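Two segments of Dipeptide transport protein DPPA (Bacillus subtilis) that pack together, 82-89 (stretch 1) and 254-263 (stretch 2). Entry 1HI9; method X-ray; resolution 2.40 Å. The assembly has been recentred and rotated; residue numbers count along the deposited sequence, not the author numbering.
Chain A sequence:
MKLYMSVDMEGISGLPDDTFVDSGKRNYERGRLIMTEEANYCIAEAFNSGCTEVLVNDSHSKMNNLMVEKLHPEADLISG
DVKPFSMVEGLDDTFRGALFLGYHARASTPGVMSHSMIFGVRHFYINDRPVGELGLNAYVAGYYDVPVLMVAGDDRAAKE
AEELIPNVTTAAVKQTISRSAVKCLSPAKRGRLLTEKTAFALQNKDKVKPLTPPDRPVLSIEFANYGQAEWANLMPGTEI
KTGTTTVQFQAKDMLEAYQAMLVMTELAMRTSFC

Stretch 1 82-89: VKPFSMVE
Stretch 2 254-263: MLEAYQAMLV

The centre of this contact is aromatic: Phe85, from an irregular loop, and Tyr258, from a helix running through residues 254-263, account for the largest covered areas in a contact that buries 383 Å² in all. Phe85 (chi1 -67°, m; chi2 90°) leaves its backbone sideways to the helix, but its ring reaches inward, so that CE2 of Phe85 lies 3.9 Å from CB of Leu255 and CD2 of Phe85 lies 4.1 Å from CD2 of Tyr258. A flat, rigid side chain suits this place because its ring, set across the helix axis, can reach Leu255 and Tyr258 together. Its edge also meets the backbone, with CE2 of Phe85 3.8 Å from O of Leu255.

Tyr258 points toward the loop with chi1 -165° (t) and chi2 78°. Val88, also directed toward its partner (chi1 -75°, m), sets a methyl over the tyrosine face: CG2 of Val88 is 4.2 Å from the ring centroid of Tyr258, 22° off the normal, and 3.9 Å from its CZ, a CH-pi contact well served by a compact branched side chain. At the ring edge, CB of Ser86 approaches OH of Tyr258 to 3.8 Å; this small residue lets the loop pass close to the phenol. Leu262 (m, t), one turn further along the helix, completes the apolar surface, its CD2 3.7 Å from CB of Ser86 and its CD1 3.5 Å from O of Pro84.

The loop holds its shape through its own hydrogen bonds. Lys83 to Ser86 form a type I turn, with Pro84 at -41/-40 and Phe85 at -120/28, closed by Ser86 N to Lys83 O at 3.0 Å. The fixed phi of proline suits the first of these inner positions. Ser86 then adopts 37/-113, and Val88 N bonds to Phe85 O at 2.8 Å. Glu89 (t, p) folds back, its OE2 accepting from N of Phe85 at 2.9 Å. The helix is regular, with Leu262 N to Tyr258 O at 3.1 Å, one link of its i to i-4 ladder. In register, CA of Phe85 is 6.8 Å from CA of Gln259, and CA of Ser86 is 8.0 Å from CA of Leu262.

Toward the polar edge, Gln259 (chi1 -73°, m; chi2 -167°, t) extends its amide past the Phe85 ring to the carbonyl of Pro84, a long polar side chain suited to a partly exposed site. The phenol OH of Tyr258 lies 3.5 Å from N of Met87 and is hydrogen-bonded elsewhere in the structure, which satisfies this polar group in its buried setting.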

# COMPACT_ATOMS: atom_id res chain seq x y z
N VAL A 82 -6.24 -20.57 21.53
CA VAL A 82 -6.17 -21.97 21.16
C VAL A 82 -6.13 -22.81 22.45
O VAL A 82 -5.43 -23.83 22.54
CB VAL A 82 -4.93 -22.30 20.28
CG1 VAL A 82 -5.09 -23.69 19.66
CG2 VAL A 82 -4.76 -21.27 19.17
N LYS A 83 -6.86 -22.35 23.46
CA LYS A 83 -6.95 -23.07 24.73
C LYS A 83 -8.11 -24.06 24.64
O LYS A 83 -9.19 -23.72 24.15
CB LYS A 83 -7.21 -22.11 25.90
CG LYS A 83 -6.07 -21.17 26.17
CD LYS A 83 -6.47 -20.07 27.14
CE LYS A 83 -7.59 -19.21 26.56
NZ LYS A 83 -7.65 -17.90 27.24
N PRO A 84 -7.90 -25.30 25.09
CA PRO A 84 -8.92 -26.35 25.06
C PRO A 84 -10.34 -25.88 25.43
O PRO A 84 -11.32 -26.29 24.80
CB PRO A 84 -8.37 -27.38 26.05
CG PRO A 84 -6.89 -27.27 25.83
CD PRO A 84 -6.67 -25.77 25.76
N PHE A 85 -10.45 -25.00 26.43
CA PHE A 85 -11.76 -24.51 26.83
C PHE A 85 -11.99 -23.00 26.74
O PHE A 85 -12.78 -22.43 27.47
CB PHE A 85 -12.13 -25.04 28.23
CG PHE A 85 -12.34 -26.52 28.27
CD1 PHE A 85 -11.28 -27.39 28.53
CD2 PHE A 85 -13.57 -27.07 27.91
CE1 PHE A 85 -11.44 -28.77 28.44
CE2 PHE A 85 -13.74 -28.44 27.82
CZ PHE A 85 -12.67 -29.30 28.08
N SER A 86 -11.26 -22.38 25.81
CA SER A 86 -11.40 -20.96 25.50
C SER A 86 -11.66 -20.04 26.69
O SER A 86 -10.79 -19.86 27.55
CB SER A 86 -12.51 -20.80 24.45
OG SER A 86 -12.59 -19.47 23.94
N MET A 87 -12.86 -19.44 26.72
CA MET A 87 -13.25 -18.52 27.78
C MET A 87 -13.28 -19.09 29.20
O MET A 87 -13.23 -18.32 30.17
CB MET A 87 -14.61 -17.90 27.44
CG MET A 87 -14.61 -17.15 26.13
SD MET A 87 -16.15 -16.25 25.81
CE MET A 87 -15.92 -14.82 26.81
N VAL A 88 -13.37 -20.41 29.34
CA VAL A 88 -13.38 -21.00 30.68
C VAL A 88 -12.18 -21.91 30.95
O VAL A 88 -12.23 -22.78 31.81
CB VAL A 88 -14.71 -21.77 30.96
CG1 VAL A 88 -15.83 -20.77 31.23
CG2 VAL A 88 -15.08 -22.67 29.78
N GLU A 89 -11.11 -21.69 30.20
CA GLU A 89 -9.88 -22.45 30.37
C GLU A 89 -9.34 -22.26 31.79
O GLU A 89 -9.26 -21.13 32.29
CB GLU A 89 -8.82 -21.98 29.37
CG GLU A 89 -7.49 -22.68 29.55
CD GLU A 89 -7.59 -24.17 29.27
OE1 GLU A 89 -6.77 -24.94 29.84
OE2 GLU A 89 -8.47 -24.57 28.46
N MET A 254 -21.34 -31.61 28.89
CA MET A 254 -21.19 -30.18 28.63
C MET A 254 -19.81 -29.84 28.07
O MET A 254 -19.68 -28.96 27.23
CB MET A 254 -21.45 -29.38 29.91
CG MET A 254 -21.63 -27.88 29.70
SD MET A 254 -22.94 -27.47 28.53
CE MET A 254 -22.13 -26.12 27.61
N LEU A 255 -18.78 -30.54 28.55
CA LEU A 255 -17.44 -30.28 28.07
C LEU A 255 -17.29 -30.56 26.57
O LEU A 255 -16.65 -29.79 25.85
CB LEU A 255 -16.42 -31.08 28.86
CG LEU A 255 -16.38 -30.83 30.37
CD1 LEU A 255 -15.09 -31.41 30.93
CD2 LEU A 255 -16.44 -29.33 30.69
N GLU A 256 -17.88 -31.65 26.10
CA GLU A 256 -17.79 -31.98 24.68
C GLU A 256 -18.64 -30.98 23.89
O GLU A 256 -18.31 -30.60 22.76
CB GLU A 256 -18.29 -33.40 24.41
CG GLU A 256 -17.75 -33.98 23.11
CD GLU A 256 -18.50 -35.22 22.64
OE1 GLU A 256 -17.89 -36.04 21.91
OE2 GLU A 256 -19.69 -35.38 22.99
N ALA A 257 -19.75 -30.56 24.50
CA ALA A 257 -20.65 -29.61 23.85
C ALA A 257 -19.93 -28.28 23.66
O ALA A 257 -20.10 -27.62 22.63
CB ALA A 257 -21.90 -29.41 24.71
N TYR A 258 -19.12 -27.90 24.64
CA TYR A 258 -18.40 -26.64 24.56
C TYR A 258 -17.39 -26.68 23.43
O TYR A 258 -17.34 -25.78 22.59
CB TYR A 258 -17.68 -26.34 25.88
CG TYR A 258 -17.22 -24.90 25.99
CD1 TYR A 258 -18.11 -23.88 26.29
CD2 TYR A 258 -15.90 -24.56 25.73
CE1 TYR A 258 -17.70 -22.55 26.34
CE2 TYR A 258 -15.47 -23.24 25.78
CZ TYR A 258 -16.38 -22.24 26.09
OH TYR A 258 -15.96 -20.93 26.13
N GLN A 259 -16.60 -27.74 23.39
CA GLN A 259 -15.61 -27.87 22.33
C GLN A 259 -16.24 -28.00 20.95
O GLN A 259 -15.68 -27.53 19.96
CB GLN A 259 -14.68 -29.05 22.61
CG GLN A 259 -13.71 -28.73 23.73
CD GLN A 259 -12.57 -29.72 23.83
OE1 GLN A 259 -11.51 -29.42 24.38
NE2 GLN A 259 -12.79 -30.93 23.31
N ALA A 260 -17.42 -28.61 20.88
CA ALA A 260 -18.10 -28.74 19.61
C ALA A 260 -18.45 -27.32 19.16
O ALA A 260 -18.40 -27.01 17.97
CB ALA A 260 -19.36 -29.57 19.76
N MET A 261 -18.79 -26.46 20.11
CA MET A 261 -19.13 -25.07 19.80
C MET A 261 -17.90 -24.38 19.21
O MET A 261 -18.00 -23.68 18.20
CB MET A 261 -19.61 -24.34 21.06
CG MET A 261 -19.89 -22.85 20.89
SD MET A 261 -18.40 -21.84 21.04
CE MET A 261 -18.01 -22.16 22.76
N LEU A 262 -16.75 -24.59 19.84
CA LEU A 262 -15.51 -23.98 19.37
C LEU A 262 -15.19 -24.35 17.93
O LEU A 262 -14.88 -23.48 17.11
CB LEU A 262 -14.35 -24.40 20.27
CG LEU A 262 -14.44 -23.88 21.72
CD1 LEU A 262 -13.28 -24.44 22.53
CD2 LEU A 262 -14.39 -22.35 21.72
N VAL A 263 -15.27 -25.63 17.62
CA VAL A 263 -15.00 -26.12 16.28
C VAL A 263 -16.03 -25.64 15.25
O VAL A 263 -15.66 -25.13 14.19
CB VAL A 263 -14.94 -27.65 16.25
CG1 VAL A 263 -14.78 -28.15 14.83
CG2 VAL A 263 -13.77 -28.12 17.11